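Local coordinates for protein quinoline 2-oxidoreductase large subunit (Pseudomonas putida, PDB 1T3Q) that forms the molybdenum-bearing large subunit of a hydroxylase that oxidises quinoline at carbon 2, holding a pterin cytosine dinucleotide cofactor, at residues W281-R285 against Q286-L290; F398-R401 against R402-V406; A752-A755 against A756-A760; T770-T774 against P775-F779. All coordinates share one frame; numbering follows the deposited sequence.

Interaction 1: residues W281-R285 against Q286-L290; sequences WIEDR and QENFL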
loop_
_atom_site.group_PDB
_atom_site.type_symbol
_atom_site.label_atom_id
_atom_site.label_comp_id
_atom_site.label_asym_id
_atom_site.label_seq_id
_atom_site.Cartn_x
_atom_site.Cartn_y
_atom_site.Cartn_z
ATOM N N TRP B 281 -15.437 -0.226 -7.360
ATOM C CA TRP B 281 -16.534 0.482 -8.008
ATOM C C TRP B 281 -15.973 1.673 -8.778
ATOM O O TRP B 281 -15.525 2.647 -8.176
ATOM C CB TRP B 281 -17.542 1.008 -6.980
ATOM C CG TRP B 281 -18.466 2.076 -7.530
ATOM C CD1 TRP B 281 -19.355 1.945 -8.559
ATOM C CD2 TRP B 281 -18.583 3.435 -7.073
ATOM N NE1 TRP B 281 -20.016 3.132 -8.773
ATOM C CE2 TRP B 281 -19.563 4.064 -7.876
ATOM C CE3 TRP B 281 -17.957 4.178 -6.062
ATOM C CZ2 TRP B 281 -19.934 5.404 -7.700
ATOM C CZ3 TRP B 281 -18.325 5.512 -5.884
ATOM C CH2 TRP B 281 -19.306 6.110 -6.702
ATOM N N ILE B 282 -15.983 1.580 -10.104
ATOM C CA ILE B 282 -15.527 2.668 -10.962
ATOM C C ILE B 282 -16.691 2.883 -11.922
ATOM O O ILE B 282 -16.935 2.067 -12.812
ATOM C CB ILE B 282 -14.260 2.281 -11.765
ATOM C CG1 ILE B 282 -13.106 1.964 -10.811
ATOM C CG2 ILE B 282 -13.886 3.414 -12.715
ATOM C CD1 ILE B 282 -12.640 3.152 -9.970
ATOM N N GLU B 283 -17.421 3.976 -11.734
ATOM C CA GLU B 283 -18.588 4.248 -12.566
ATOM C C GLU B 283 -18.234 4.784 -13.943
ATOM O O GLU B 283 -17.162 5.369 -14.134
ATOM C CB GLU B 283 -19.515 5.237 -11.861
ATOM C CG GLU B 283 -19.168 6.697 -12.095
ATOM C CD GLU B 283 -20.037 7.643 -11.291
ATOM O OE1 GLU B 283 -21.188 7.273 -10.965
ATOM O OE2 GLU B 283 -19.573 8.767 -11.001
ATOM N N ASP B 284 -19.130 4.573 -14.903
ATOM C CA ASP B 284 -18.904 5.079 -16.253
ATOM C C ASP B 284 -19.555 6.453 -16.390
ATOM O O ASP B 284 -20.230 6.918 -15.471
ATOM C CB ASP B 284 -19.427 4.093 -17.308
ATOM C CG ASP B 284 -20.924 3.836 -17.208
ATOM O OD1 ASP B 284 -21.326 2.678 -17.449
ATOM O OD2 ASP B 284 -21.695 4.772 -16.915
ATOM N N ARG B 285 -19.357 7.107 -17.530
ATOM C CA ARG B 285 -19.901 8.442 -17.735
ATOM C C ARG B 285 -21.422 8.548 -17.595
ATOM O O ARG B 285 -21.930 9.536 -17.068
ATOM C CB ARG B 285 -19.463 8.981 -19.100
ATOM C CG ARG B 285 -19.896 10.419 -19.371
ATOM C CD ARG B 285 -19.408 11.387 -18.294
ATOM N NE ARG B 285 -17.960 11.333 -18.101
ATOM C CZ ARG B 285 -17.301 12.050 -17.194
ATOM N NH1 ARG B 285 -17.963 12.879 -16.390
ATOM N NH2 ARG B 285 -15.981 11.946 -17.091
ATOM N N GLN B 286 -22.149 7.538 -18.059
ATOM C CA GLN B 286 -23.605 7.561 -17.956
ATOM C C GLN B 286 -24.054 7.531 -16.501
ATOM O O GLN B 286 -24.987 8.238 -16.122
ATOM C CB GLN B 286 -24.210 6.382 -18.723
ATOM C CG GLN B 286 -24.179 6.586 -20.225
ATOM C CD GLN B 286 -22.773 6.834 -20.737
ATOM O OE1 GLN B 286 -21.924 5.951 -20.669
ATOM N NE2 GLN B 286 -22.517 8.045 -21.240
ATOM N N GLU B 287 -23.385 6.718 -15.689
ATOM C CA GLU B 287 -23.730 6.624 -14.276
ATOM C C GLU B 287 -23.439 7.943 -13.566
ATOM O O GLU B 287 -24.125 8.302 -12.602
ATOM C CB GLU B 287 -22.946 5.494 -13.614
ATOM C CG GLU B 287 -23.167 4.137 -14.265
ATOM C CD GLU B 287 -22.371 3.051 -13.591
ATOM O OE1 GLU B 287 -22.960 2.300 -12.785
ATOM O OE2 GLU B 287 -21.152 2.951 -13.857
ATOM N N ASN B 288 -22.426 8.674 -14.032
ATOM C CA ASN B 288 -22.114 9.955 -13.400
ATOM C C ASN B 288 -23.271 10.923 -13.641
ATOM O O ASN B 288 -23.616 11.717 -12.767
ATOM C CB ASN B 288 -20.818 10.551 -13.948
ATOM C CG ASN B 288 -20.284 11.669 -13.073
ATOM O OD1 ASN B 288 -19.667 11.423 -12.023
ATOM N ND2 ASN B 288 -20.529 12.900 -13.484
ATOM N N PHE B 289 -23.875 10.862 -14.821
ATOM C CA PHE B 289 -25.011 11.729 -15.114
ATOM C C PHE B 289 -26.268 11.221 -14.406
ATOM O O PHE B 289 -27.050 12.006 -13.883
ATOM C CB PHE B 289 -25.277 11.801 -16.621
ATOM C CG PHE B 289 -24.344 12.724 -17.360
ATOM C CD1 PHE B 289 -23.485 12.229 -18.334
ATOM C CD2 PHE B 289 -24.310 14.083 -17.062
ATOM C CE1 PHE B 289 -22.599 13.077 -19.001
ATOM C CE2 PHE B 289 -23.429 14.942 -17.722
ATOM C CZ PHE B 289 -22.570 14.437 -18.693
ATOM N N LEU B 290 -26.439 9.904 -14.375
ATOM C CA LEU B 290 -27.610 9.284 -13.754
ATOM C C LEU B 290 -27.678 9.251 -12.233
ATOM O O LEU B 290 -28.708 9.601 -11.647
ATOM C CB LEU B 290 -27.759 7.841 -14.246
ATOM C CG LEU B 290 -28.336 7.581 -15.635
ATOM C CD1 LEU B 290 -28.068 6.134 -16.028
ATOM C CD2 LEU B 290 -29.828 7.883 -15.635
#
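D284 and E287 exchange hydrogen bonds at the start of helix 285-291, each carboxylate taking the other's backbone N-H. D284 OD2 is met almost end-on by E287 N at 2.9 Å, with an N-H...O angle of 161°. D284 CG stands between the backbone N and the carbonyl carbon (chi1 61°), which folds the carboxylate over the first turn. In return E287 OE2 accepts from D284 N at 2.8 Å on its anti lone pair, carried there by a chain that runs extended beyond CG. Backbone bonds continue the turn: N288 N reaches D284 O at 3.2 Å, and F289 N reaches R285 O at 3.3 Å. As to charge, the D284 and E287 side chains cross at about a right angle, their carboxylate planes 53° apart, and OD2 of D284 lies 3.6 Å from OE2 of E287. This approach of like charges is probably eased by R124 and R49, which form salt bridges with the E287 carboxylate. Van der Waals contacts complete the turn: E283 CB lies 3.4 Å from E287 OE2, while the E283 carboxylate pairs with R204. The R285 chain bends at chi2 and chi3, bringing CD to 3.7 Å from CE1 of the F289 ring and leaving NH2 to bond P200 O of this chain and G47 O of the small subunit. The reciprocal bonds are those of a capping box, here closing the N-terminus of the helix that follows strand 279-282, with the R285 side chain about 9 Å from a two-iron, two-sulfur cluster.

Interaction 2: residues F398-R401 against R402-V406; sequences FEIR and RRNVV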
loop_
_atom_site.group_PDB
_atom_site.type_symbol
_atom_site.label_atom_id
_atom_site.label_comp_id
_atom_site.label_asym_id
_atom_site.label_seq_id
_atom_site.Cartn_x
_atom_site.Cartn_y
_atom_site.Cartn_z
ATOM N N PHE B 398 -20.967 50.288 -14.358
ATOM C CA PHE B 398 -19.975 50.497 -13.320
ATOM C C PHE B 398 -20.423 51.598 -12.365
ATOM O O PHE B 398 -20.249 51.487 -11.154
ATOM C CB PHE B 398 -18.620 50.867 -13.933
ATOM C CG PHE B 398 -18.126 49.871 -14.933
ATOM C CD1 PHE B 398 -18.339 50.066 -16.295
ATOM C CD2 PHE B 398 -17.483 48.713 -14.516
ATOM C CE1 PHE B 398 -17.920 49.115 -17.231
ATOM C CE2 PHE B 398 -17.060 47.755 -15.442
ATOM C CZ PHE B 398 -17.283 47.961 -16.801
ATOM N N GLU B 399 -21.012 52.652 -12.919
ATOM C CA GLU B 399 -21.466 53.787 -12.120
ATOM C C GLU B 399 -22.620 53.441 -11.180
ATOM O O GLU B 399 -22.620 53.857 -10.022
ATOM C CB GLU B 399 -21.869 54.947 -13.041
ATOM C CG GLU B 399 -22.380 56.209 -12.329
ATOM C CD GLU B 399 -21.407 56.757 -11.296
ATOM O OE1 GLU B 399 -20.181 56.696 -11.526
ATOM O OE2 GLU B 399 -21.870 57.269 -10.254
ATOM N N ILE B 400 -23.606 52.686 -11.658
ATOM C CA ILE B 400 -24.721 52.346 -10.781
ATOM C C ILE B 400 -24.235 51.503 -9.600
ATOM O O ILE B 400 -24.799 51.576 -8.502
ATOM C CB ILE B 400 -25.853 51.609 -11.532
ATOM C CG1 ILE B 400 -27.115 51.598 -10.659
ATOM C CG2 ILE B 400 -25.431 50.181 -11.878
ATOM C CD1 ILE B 400 -28.373 51.182 -11.396
ATOM N N ARG B 401 -23.184 50.715 -9.814
ATOM C CA ARG B 401 -22.637 49.897 -8.742
ATOM C C ARG B 401 -21.875 50.753 -7.726
ATOM O O ARG B 401 -21.955 50.505 -6.526
ATOM C CB ARG B 401 -21.749 48.785 -9.316
ATOM C CG ARG B 401 -22.564 47.671 -9.975
ATOM C CD ARG B 401 -21.683 46.626 -10.646
ATOM N NE ARG B 401 -22.446 45.465 -11.115
ATOM C CZ ARG B 401 -23.222 45.442 -12.195
ATOM N NH1 ARG B 401 -23.358 46.524 -12.951
ATOM N NH2 ARG B 401 -23.857 44.320 -12.528
ATOM N N ARG B 402 -21.149 51.764 -8.199
ATOM C CA ARG B 402 -20.419 52.650 -7.291
ATOM C C ARG B 402 -21.376 53.318 -6.309
ATOM O O ARG B 402 -21.019 53.590 -5.165
ATOM C CB ARG B 402 -19.700 53.764 -8.054
ATOM C CG ARG B 402 -18.593 53.307 -8.966
ATOM C CD ARG B 402 -17.792 54.505 -9.461
ATOM N NE ARG B 402 -16.771 54.078 -10.408
ATOM C CZ ARG B 402 -16.926 54.090 -11.726
ATOM N NH1 ARG B 402 -18.060 54.520 -12.262
ATOM N NH2 ARG B 402 -15.951 53.643 -12.506
ATOM N N ARG B 403 -22.591 53.590 -6.767
ATOM C CA ARG B 403 -23.590 54.257 -5.940
ATOM C C ARG B 403 -24.303 53.358 -4.938
ATOM O O ARG B 403 -25.079 53.843 -4.115
ATOM C CB ARG B 403 -24.628 54.935 -6.840
ATOM C CG ARG B 403 -24.019 55.923 -7.816
ATOM C CD ARG B 403 -25.066 56.563 -8.700
ATOM N NE ARG B 403 -24.463 57.505 -9.636
ATOM C CZ ARG B 403 -25.151 58.325 -10.421
ATOM N NH1 ARG B 403 -24.513 59.148 -11.239
ATOM N NH2 ARG B 403 -26.477 58.325 -10.385
ATOM N N ASN B 404 -24.041 52.056 -4.992
ATOM C CA ASN B 404 -24.701 51.130 -4.076
ATOM C C ASN B 404 -23.772 50.199 -3.313
ATOM O O ASN B 404 -24.185 49.539 -2.359
ATOM C CB ASN B 404 -25.723 50.305 -4.852
ATOM C CG ASN B 404 -26.885 51.140 -5.337
ATOM O OD1 ASN B 404 -27.752 51.528 -4.551
ATOM N ND2 ASN B 404 -26.904 51.438 -6.632
ATOM N N VAL B 405 -22.513 50.147 -3.728
ATOM C CA VAL B 405 -21.543 49.272 -3.088
ATOM C C VAL B 405 -21.127 49.750 -1.701
ATOM O O VAL B 405 -21.163 50.947 -1.408
ATOM C CB VAL B 405 -20.272 49.144 -3.968
ATOM C CG1 VAL B 405 -19.502 50.458 -3.972
ATOM C CG2 VAL B 405 -19.408 48.028 -3.470
ATOM N N VAL B 406 -20.758 48.811 -0.836
ATOM C CA VAL B 406 -20.286 49.184 0.487
ATOM C C VAL B 406 -18.992 49.930 0.193
ATOM O O VAL B 406 -18.086 49.387 -0.445
ATOM C CB VAL B 406 -19.983 47.953 1.364
ATOM C CG1 VAL B 406 -19.305 48.388 2.657
ATOM C CG2 VAL B 406 -21.272 47.213 1.683
#
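E399 spreads its carboxylate between two arginines one turn further on, R402 and R403, in an i to i+3 and i+4 salt-bridge network at the end of the helix. It leaves the helix with CG opposite the backbone N and then bends at chi2 (55°), which sends one oxygen to each partner. The R403 chain, extended from CG to NE, crosses it obliquely with the guanidinium plane 72° from the carboxylate; NE nevertheless points straight in, its edge meeting the anti lone pair of E399 OE2 in a 2.7 Å salt bridge, and NH1 adds a weak bond to the same oxygen. R402 crosses E399 at about a right angle, and its guanidinium is turned only 34° from the carboxylate. Its NH1 reaches E399 OE1 at 3.1 Å from the anti side but out of the carboxylate plane, a less straight salt bridge; R402 NH2 has a second acid in E434. On another side of the turn N404 folds its amide back to I400, ND2 giving a 2.8 Å bond to the carbonyl O, while N404 OD1 accepts from F312 N. R401 O takes two backbone donors as the helix ends: V405 N at 2.9 Å and N404 N at 3.0 Å. This C-terminal end of helix 397-402 is packed by I400 on helix 375-393, by F398 and V405 on helix 426-437, and by F398 and R401 on strand 454-467.

Interaction 3: residues A752-A755 against A756-A760; sequences AVVA and AVNDA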
loop_
_atom_site.group_PDB
_atom_site.type_symbol
_atom_site.label_atom_id
_atom_site.label_comp_id
_atom_site.label_asym_id
_atom_site.label_seq_id
_atom_site.Cartn_x
_atom_site.Cartn_y
_atom_site.Cartn_z
ATOM N N ALA B 752 -21.641 37.473 -15.408
ATOM C CA ALA B 752 -21.050 38.337 -16.427
ATOM C C ALA B 752 -21.501 37.937 -17.830
ATOM O O ALA B 752 -21.794 38.801 -18.659
ATOM C CB ALA B 752 -19.519 38.291 -16.334
ATOM N N VAL B 753 -21.557 36.633 -18.098
ATOM C CA VAL B 753 -21.977 36.156 -19.413
ATOM C C VAL B 753 -23.462 36.415 -19.666
ATOM O O VAL B 753 -23.841 36.900 -20.736
ATOM C CB VAL B 753 -21.701 34.643 -19.596
ATOM C CG1 VAL B 753 -22.146 34.203 -20.993
ATOM C CG2 VAL B 753 -20.217 34.349 -19.402
ATOM N N VAL B 754 -24.305 36.088 -18.691
ATOM C CA VAL B 754 -25.736 36.322 -18.853
ATOM C C VAL B 754 -25.971 37.818 -19.046
ATOM O O VAL B 754 -26.752 38.230 -19.912
ATOM C CB VAL B 754 -26.536 35.837 -17.620
ATOM C CG1 VAL B 754 -27.998 36.251 -17.753
ATOM C CG2 VAL B 754 -26.439 34.321 -17.511
ATOM N N ALA B 755 -25.289 38.635 -18.242
ATOM C CA ALA B 755 -25.432 40.083 -18.365
ATOM C C ALA B 755 -24.980 40.523 -19.758
ATOM O O ALA B 755 -25.583 41.403 -20.358
ATOM C CB ALA B 755 -24.602 40.799 -17.293
ATOM N N ALA B 756 -23.927 39.894 -20.271
ATOM C CA ALA B 756 -23.410 40.240 -21.595
ATOM C C ALA B 756 -24.423 39.954 -22.699
ATOM O O ALA B 756 -24.639 40.780 -23.582
ATOM C CB ALA B 756 -22.111 39.485 -21.865
ATOM N N VAL B 757 -25.040 38.780 -22.661
ATOM C CA VAL B 757 -26.031 38.433 -23.669
ATOM C C VAL B 757 -27.178 39.437 -23.636
ATOM O O VAL B 757 -27.645 39.901 -24.674
ATOM C CB VAL B 757 -26.584 37.010 -23.436
ATOM C CG1 VAL B 757 -27.801 36.768 -24.321
ATOM C CG2 VAL B 757 -25.498 35.982 -23.742
ATOM N N ASN B 758 -27.626 39.778 -22.433
ATOM C CA ASN B 758 -28.715 40.733 -22.291
ATOM C C ASN B 758 -28.334 42.115 -22.808
ATOM O O ASN B 758 -29.152 42.803 -23.415
ATOM C CB ASN B 758 -29.157 40.791 -20.834
ATOM C CG ASN B 758 -30.107 39.663 -20.487
ATOM O OD1 ASN B 758 -31.295 39.728 -20.795
ATOM N ND2 ASN B 758 -29.583 38.610 -19.867
ATOM N N ASP B 759 -27.090 42.518 -22.580
ATOM C CA ASP B 759 -26.633 43.815 -23.065
ATOM C C ASP B 759 -26.637 43.792 -24.589
ATOM O O ASP B 759 -27.009 44.771 -25.235
ATOM C CB ASP B 759 -25.217 44.111 -22.573
ATOM C CG ASP B 759 -24.763 45.518 -22.930
ATOM O OD1 ASP B 759 -25.433 46.477 -22.497
ATOM O OD2 ASP B 759 -23.746 45.665 -23.643
ATOM N N ALA B 760 -26.228 42.661 -25.156
ATOM C CA ALA B 760 -26.167 42.501 -26.603
ATOM C C ALA B 760 -27.534 42.624 -27.265
ATOM O O ALA B 760 -27.658 43.189 -28.353
ATOM C CB ALA B 760 -25.543 41.142 -26.953
#
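N758 grips V754 O twice, once through its backbone and once through its side chain. ND2 donates at 2.9 Å with an N-H...O angle of 156°, arriving above the carbonyl plane, while N758 N reaches V754 O at 3.1 Å from the other face of that plane. CG of N758 lies opposite the carbonyl carbon and beside the backbone N (chi1 -82°), which keeps the amide running alongside V754, both side chains pointing the same way; ND2 thereby also rests 3.5 Å from V754 CG1. The other end of the amide is engaged as well, OD1 accepting from I768 N in the chain beyond the helix. A leucine in place of N758 would probably leave I768 N without its acceptor and V754 O with a single donor. Around this pair runs the regular i to i+4 ladder of an alpha helix, part of helix 744-761: V757 N bonds V753 O at 2.9 Å, D759 N bonds A755 O at the same length, and A756 N closes on A752 O. The D759 carboxylate leads away from 752-755, and its OD2 accepts from L458 N. Packing against other elements surrounds the helix. A752, A756, V757 and A760 pack on strand 636-649, where they meet A644, V646 and I648. V754 and A755 face helix 375-393, against I380, T384 and D387. V753 packs on T690 and L691 at the end of helix 672-692, and V757 also touches I768 and I773.

Interaction 4: residues T770-T774 against P775-F779; sequences TVPIT and PERIF
I778 N bonds T774 O at 3.0 Å in the first turn of helix 775-783, just after strand 770-771 has left its sheet through a cis peptide before P772. T774 is the N-cap: with OG1 between the backbone N and the carbonyl carbon (chi1 64°), its hydroxyl oxygen accepts from R777 N at 3.2 Å, in a nearly straight bond (165°). The R777 side chain then runs back along the loop, extended from CG to NE, with CG 3.5 Å from T774 OG1. Its NH1 gives a 2.9 Å bond to P772 O, lying in the carbonyl plane though tilted from the guanidinium plane, and also sits 3.6 Å from P772 CD. T770 CG2 lies over one face of the guanidinium, offset toward its rim and 3.6 Å from R777 NE, the two side chains crossing at about a right angle. A serine in place of R777 would probably leave P772 O without this donor and the T770 methyl without the flat group beneath it. On another side of the cap, I773 and I778 cross at about a right angle, CG2 of I773 touching CG1 of I778 at 3.6 Å. E776, whose chain bends at chi2, bonds S260 OG of the medium subunit through OE2, and T774 and P775 pack on R185 of that subunit. Strand 770-771 runs parallel to strand 185-193, T770 resting on S192, while the V771 and I773 side chains pack on V754 and V757 of helix 744-761.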
loop_
_atom_site.group_PDB
_atom_site.type_symbol
_atom_site.label_atom_id
_atom_site.label_comp_id
_atom_site.label_asym_id
_atom_site.label_seq_id
_atom_site.Cartn_x
_atom_site.Cartn_y
_atom_site.Cartn_z
ATOM N N THR B 770 -33.015 32.762 -18.593
ATOM C CA THR B 770 -32.837 31.333 -18.362
ATOM C C THR B 770 -31.492 30.857 -18.907
ATOM O O THR B 770 -31.100 31.241 -20.007
ATOM C CB THR B 770 -33.938 30.510 -19.065
ATOM O OG1 THR B 770 -35.224 30.924 -18.591
ATOM C CG2 THR B 770 -33.758 29.029 -18.785
ATOM N N VAL B 771 -30.774 30.052 -18.127
ATOM C CA VAL B 771 -29.515 29.484 -18.601
ATOM C C VAL B 771 -29.731 27.974 -18.698
ATOM O O VAL B 771 -30.518 27.399 -17.940
ATOM C CB VAL B 771 -28.315 29.770 -17.654
ATOM C CG1 VAL B 771 -28.013 31.266 -17.634
ATOM C CG2 VAL B 771 -28.601 29.249 -16.254
ATOM N N PRO B 772 -29.038 27.310 -19.635
ATOM C CA PRO B 772 -28.084 27.905 -20.578
ATOM C C PRO B 772 -28.769 28.717 -21.677
ATOM O O PRO B 772 -29.902 28.430 -22.059
ATOM C CB PRO B 772 -27.361 26.686 -21.134
ATOM C CG PRO B 772 -28.477 25.678 -21.216
ATOM C CD PRO B 772 -29.183 25.862 -19.878
ATOM N N ILE B 773 -28.076 29.734 -22.174
ATOM C CA ILE B 773 -28.601 30.571 -23.244
ATOM C C ILE B 773 -28.170 29.914 -24.547
ATOM O O ILE B 773 -27.060 30.132 -25.038
ATOM C CB ILE B 773 -28.027 31.989 -23.156
ATOM C CG1 ILE B 773 -28.390 32.595 -21.795
ATOM C CG2 ILE B 773 -28.559 32.836 -24.301
ATOM C CD1 ILE B 773 -27.775 33.959 -21.529
ATOM N N THR B 774 -29.064 29.095 -25.084
ATOM C CA THR B 774 -28.829 28.334 -26.301
ATOM C C THR B 774 -29.317 29.072 -27.542
ATOM O O THR B 774 -30.020 30.071 -27.439
ATOM C CB THR B 774 -29.584 27.007 -26.216
ATOM O OG1 THR B 774 -30.991 27.281 -26.158
ATOM C CG2 THR B 774 -29.192 26.243 -24.956
ATOM N N PRO B 775 -28.931 28.600 -28.737
ATOM C CA PRO B 775 -29.407 29.296 -29.936
ATOM C C PRO B 775 -30.935 29.247 -30.002
ATOM O O PRO B 775 -31.578 30.177 -30.491
ATOM C CB PRO B 775 -28.727 28.537 -31.084
ATOM C CG PRO B 775 -28.325 27.223 -30.477
ATOM C CD PRO B 775 -27.919 27.589 -29.079
ATOM N N GLU B 776 -31.516 28.162 -29.496
ATOM C CA GLU B 776 -32.972 28.027 -29.483
ATOM C C GLU B 776 -33.581 29.152 -28.641
ATOM O O GLU B 776 -34.511 29.833 -29.075
ATOM C CB GLU B 776 -33.381 26.677 -28.894
ATOM C CG GLU B 776 -34.875 26.554 -28.583
ATOM C CD GLU B 776 -35.741 26.482 -29.831
ATOM O OE1 GLU B 776 -36.973 26.661 -29.712
ATOM O OE2 GLU B 776 -35.198 26.232 -30.927
ATOM N N ARG B 777 -33.049 29.347 -27.437
ATOM C CA ARG B 777 -33.568 30.383 -26.548
ATOM C C ARG B 777 -33.365 31.792 -27.094
ATOM O O ARG B 777 -34.210 32.662 -26.899
ATOM C CB ARG B 777 -32.950 30.246 -25.153
ATOM C CG ARG B 777 -33.484 29.034 -24.398
ATOM C CD ARG B 777 -33.087 29.015 -22.927
ATOM N NE ARG B 777 -33.844 27.994 -22.204
ATOM C CZ ARG B 777 -33.344 26.841 -21.774
ATOM N NH1 ARG B 777 -32.067 26.545 -21.975
ATOM N NH2 ARG B 777 -34.134 25.969 -21.161
ATOM N N ILE B 778 -32.250 32.012 -27.782
ATOM C CA ILE B 778 -31.972 33.318 -28.370
ATOM C C ILE B 778 -32.923 33.528 -29.549
ATOM O O ILE B 778 -33.469 34.612 -29.730
ATOM C CB ILE B 778 -30.518 33.408 -28.877
ATOM C CG1 ILE B 778 -29.548 33.307 -27.696
ATOM C CG2 ILE B 778 -30.314 34.708 -29.647
ATOM C CD1 ILE B 778 -28.092 33.382 -28.090
ATOM N N PHE B 779 -33.108 32.478 -30.345
ATOM C CA PHE B 779 -33.996 32.517 -31.503
ATOM C C PHE B 779 -35.412 32.871 -31.052
ATOM O O PHE B 779 -36.071 33.735 -31.634
ATOM C CB PHE B 779 -33.985 31.143 -32.196
ATOM C CG PHE B 779 -35.098 30.942 -33.193
ATOM C CD1 PHE B 779 -35.132 31.659 -34.384
ATOM C CD2 PHE B 779 -36.108 30.017 -32.942
ATOM C CE1 PHE B 779 -36.158 31.457 -35.315
ATOM C CE2 PHE B 779 -37.136 29.807 -33.865
ATOM C CZ PHE B 779 -37.162 30.527 -35.053
#

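The four contacts follow one another along the chain without overlap. Interactions 1 and 2 both belong to the molybdopterin cofactor-binding part of the chain yet lie on opposite sides of the chain's centre, their centres about 45 Å apart. Interactions 3 and 4 are neighbours: the centres of the two contacts are about 12 Å apart, helix 744-761 is followed by strand 770-771, and V754 CG2 touches V771 CG1 at 3.4 Å. Interaction 2 comes within about 6 Å of interaction 3 by nearest atoms, and helix 375-393 packs against both. Interactions 1 and 4, about 28 Å apart by centres, each cap a helix beside the medium subunit, so two separate parts of the fold face that partner.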